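PDB 4JW0: carboxysome shell vertex protein CcmL from Gloeobacter violaceus, which probably forms, as a homopentamer, the vertices of the shell of the carboxysome, the polyhedral body in which RuBisCO is sequestered. Local coordinates for residues S13-P17 / S18-V22. Sequence-based numbering, arbitrary orientation.
Sequences SQKEP and SMVGV
K15 sets its CG between its own backbone N and carbonyl carbon (chi1 65°) and then runs extended, which lays the chain alongside M19 and V20; E16, bent at chi2 (-74°), has CB as its side-chain atom nearest S18 OG, and its carboxylate reaches S18 only through a water. They lead into a short 3-10 segment, P17 to M19, followed by a type II beta turn from M19 to V22, in the loop that joins strands 2-11 and 24-30 of the OB fold. Two backbone bonds wind the segment: M19 N to E16 O at 2.9 Å and V20 N to P17 O, longer at 3.2 Å. Proline suits the first position, its ring fixing phi near the value needed and having no N-H to satisfy. V20 rests CG2 against P17 O, 3.4 Å away. G21 takes a positive phi (97°), where a CB would press on the preceding carbonyl oxygen. M19, the buried residue, bends at chi2 and chi3, as methionine's flexible, nonpolar chain can, to pack against P73 and V74 of its own chain and I79 of a neighbouring subunit; K15 also packs on that I79, joining the loop to the pentamer interface. The long lysine reaches across the loop, its CE 4.1 Å from M19 O, and its ammonium donates to S12 O. E16 and S18 bring polar groups that one water can bridge, OE1 to OG. Another accepts from K15 NZ at 2.6 Å and donates to both M19 O, at 2.8 Å, and V22 O, at 2.7 Å.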
ATOM      1  N   SER A  13     -21.813 -13.432  -8.025  1.00 36.39           N
ATOM      2  CA  SER A  13     -21.952 -14.681  -8.777  1.00 33.48           C
ATOM      3  C   SER A  13     -21.082 -14.653 -10.031  1.00 30.61           C
ATOM      4  O   SER A  13     -20.442 -15.648 -10.382  1.00 38.42           O
ATOM      5  CB  SER A  13     -23.415 -14.923  -9.164  1.00 35.86           C
ATOM      6  OG  SER A  13     -23.933 -13.822  -9.886  1.00 39.11           O
ATOM      7  N   GLN A  14     -21.069 -13.508 -10.705  1.00 27.94           N
ATOM      8  CA  GLN A  14     -20.238 -13.331 -11.887  1.00 25.69           C
ATOM      9  C   GLN A  14     -18.885 -12.771 -11.467  1.00 27.09           C
ATOM     10  O   GLN A  14     -18.755 -11.582 -11.179  1.00 28.91           O
ATOM     11  CB  GLN A  14     -20.915 -12.383 -12.864  1.00 31.13           C
ATOM     12  CG  GLN A  14     -20.483 -12.573 -14.304  1.00 51.79           C
ATOM     13  CD  GLN A  14     -21.180 -11.612 -15.246  1.00 57.62           C
ATOM     14  OE1 GLN A  14     -22.292 -11.152 -14.973  1.00 49.29           O
ATOM     15  NE2 GLN A  14     -20.528 -11.298 -16.358  1.00 57.85           N
ATOM     16  N   LYS A  15     -17.883 -13.638 -11.430  1.00 29.70           N
ATOM     17  CA  LYS A  15     -16.582 -13.270 -10.900  1.00 27.90           C
ATOM     18  C   LYS A  15     -15.491 -14.129 -11.505  1.00 33.74           C
ATOM     19  O   LYS A  15     -15.771 -15.127 -12.176  1.00 28.32           O
ATOM     20  CB  LYS A  15     -16.586 -13.434  -9.383  1.00 26.89           C
ATOM     21  CG  LYS A  15     -16.763 -14.871  -8.924  1.00 36.47           C
ATOM     22  CD  LYS A  15     -17.098 -14.945  -7.440  1.00 32.16           C
ATOM     23  CE  LYS A  15     -17.758 -16.269  -7.097  1.00 32.64           C
ATOM     24  NZ  LYS A  15     -18.494 -16.206  -5.814  1.00 36.52           N
ATOM     25  N   GLU A  16     -14.243 -13.737 -11.268  1.00 23.25           N
ATOM     26  CA  GLU A  16     -13.107 -14.546 -11.681  1.00 31.05           C
ATOM     27  C   GLU A  16     -13.260 -15.940 -11.074  1.00 32.72           C
ATOM     28  O   GLU A  16     -13.540 -16.070  -9.887  1.00 28.71           O
ATOM     29  CB  GLU A  16     -11.802 -13.902 -11.216  1.00 27.65           C
ATOM     30  CG  GLU A  16     -11.399 -12.669 -12.004  1.00 28.32           C
ATOM     31  CD  GLU A  16     -10.869 -13.004 -13.389  1.00 33.27           C
ATOM     32  OE1 GLU A  16     -10.547 -14.187 -13.634  1.00 38.21           O
ATOM     33  OE2 GLU A  16     -10.772 -12.083 -14.228  1.00 33.68           O
ATOM     34  N   PRO A  17     -13.087 -16.990 -11.894  1.00 34.28           N
ATOM     35  CA  PRO A  17     -13.271 -18.372 -11.428  1.00 35.02           C
ATOM     36  C   PRO A  17     -12.396 -18.761 -10.234  1.00 34.85           C
ATOM     37  O   PRO A  17     -12.804 -19.601  -9.432  1.00 32.66           O
ATOM     38  CB  PRO A  17     -12.909 -19.217 -12.662  1.00 36.53           C
ATOM     39  CG  PRO A  17     -12.188 -18.291 -13.589  1.00 47.43           C
ATOM     40  CD  PRO A  17     -12.752 -16.934 -13.327  1.00 37.25           C
ATOM     41  N   SER A  18     -11.216 -18.163 -10.114  1.00 33.99           N
ATOM     42  CA  SER A  18     -10.327 -18.465  -9.002  1.00 34.75           C
ATOM     43  C   SER A  18     -10.918 -18.050  -7.656  1.00 32.89           C
ATOM     44  O   SER A  18     -10.433 -18.473  -6.606  1.00 36.49           O
ATOM     45  CB  SER A  18      -8.981 -17.774  -9.197  1.00 32.46           C
ATOM     46  OG  SER A  18      -9.141 -16.373  -9.341  1.00 39.98           O
ATOM     47  N   MET A  19     -11.961 -17.227  -7.684  1.00 29.16           N
ATOM     48  CA  MET A  19     -12.561 -16.716  -6.449  1.00 27.37           C
ATOM     49  C   MET A  19     -13.759 -17.528  -5.958  1.00 32.55           C
ATOM     50  O   MET A  19     -14.364 -17.198  -4.938  1.00 39.36           O
ATOM     51  CB  MET A  19     -12.965 -15.256  -6.638  1.00 29.29           C
ATOM     52  CG  MET A  19     -11.784 -14.317  -6.863  1.00 25.04           C
ATOM     53  SD  MET A  19     -10.590 -14.366  -5.516  1.00 29.44           S
ATOM     54  CE  MET A  19     -11.658 -13.884  -4.158  1.00 35.65           C
ATOM     55  N   VAL A  20     -14.104 -18.593  -6.672  1.00 33.85           N
ATOM     56  CA  VAL A  20     -15.205 -19.445  -6.244  1.00 32.65           C
ATOM     57  C   VAL A  20     -14.901 -20.061  -4.882  1.00 30.57           C
ATOM     58  O   VAL A  20     -13.796 -20.543  -4.646  1.00 36.14           O
ATOM     59  CB  VAL A  20     -15.485 -20.564  -7.262  1.00 41.78           C
ATOM     60  CG1 VAL A  20     -16.464 -21.577  -6.686  1.00 35.46           C
ATOM     61  CG2 VAL A  20     -16.017 -19.974  -8.554  1.00 31.32           C
ATOM     62  N   GLY A  21     -15.886 -20.027  -3.990  1.00 33.47           N
ATOM     63  CA  GLY A  21     -15.751 -20.621  -2.672  1.00 35.88           C
ATOM     64  C   GLY A  21     -15.378 -19.620  -1.594  1.00 32.74           C
ATOM     65  O   GLY A  21     -15.477 -19.909  -0.399  1.00 36.66           O
ATOM     66  N   VAL A  22     -14.943 -18.439  -2.012  1.00 32.35           N
ATOM     67  CA  VAL A  22     -14.459 -17.436  -1.075  1.00 29.16           C
ATOM     68  C   VAL A  22     -15.616 -16.637  -0.484  1.00 26.52           C
ATOM     69  O   VAL A  22     -16.447 -16.109  -1.214  1.00 29.17           O
ATOM     70  CB  VAL A  22     -13.485 -16.475  -1.766  1.00 30.98           C
ATOM     71  CG1 VAL A  22     -12.964 -15.442  -0.779  1.00 29.92           C
ATOM     72  CG2 VAL A  22     -12.338 -17.251  -2.396  1.00 33.47           C
TER
HETATM   73  O   HOH W   1     -16.683 -15.956  -3.946  1.00 45.00           O
HETATM   74  O   HOH W   2      -9.602 -15.949 -12.204  1.00 45.92           O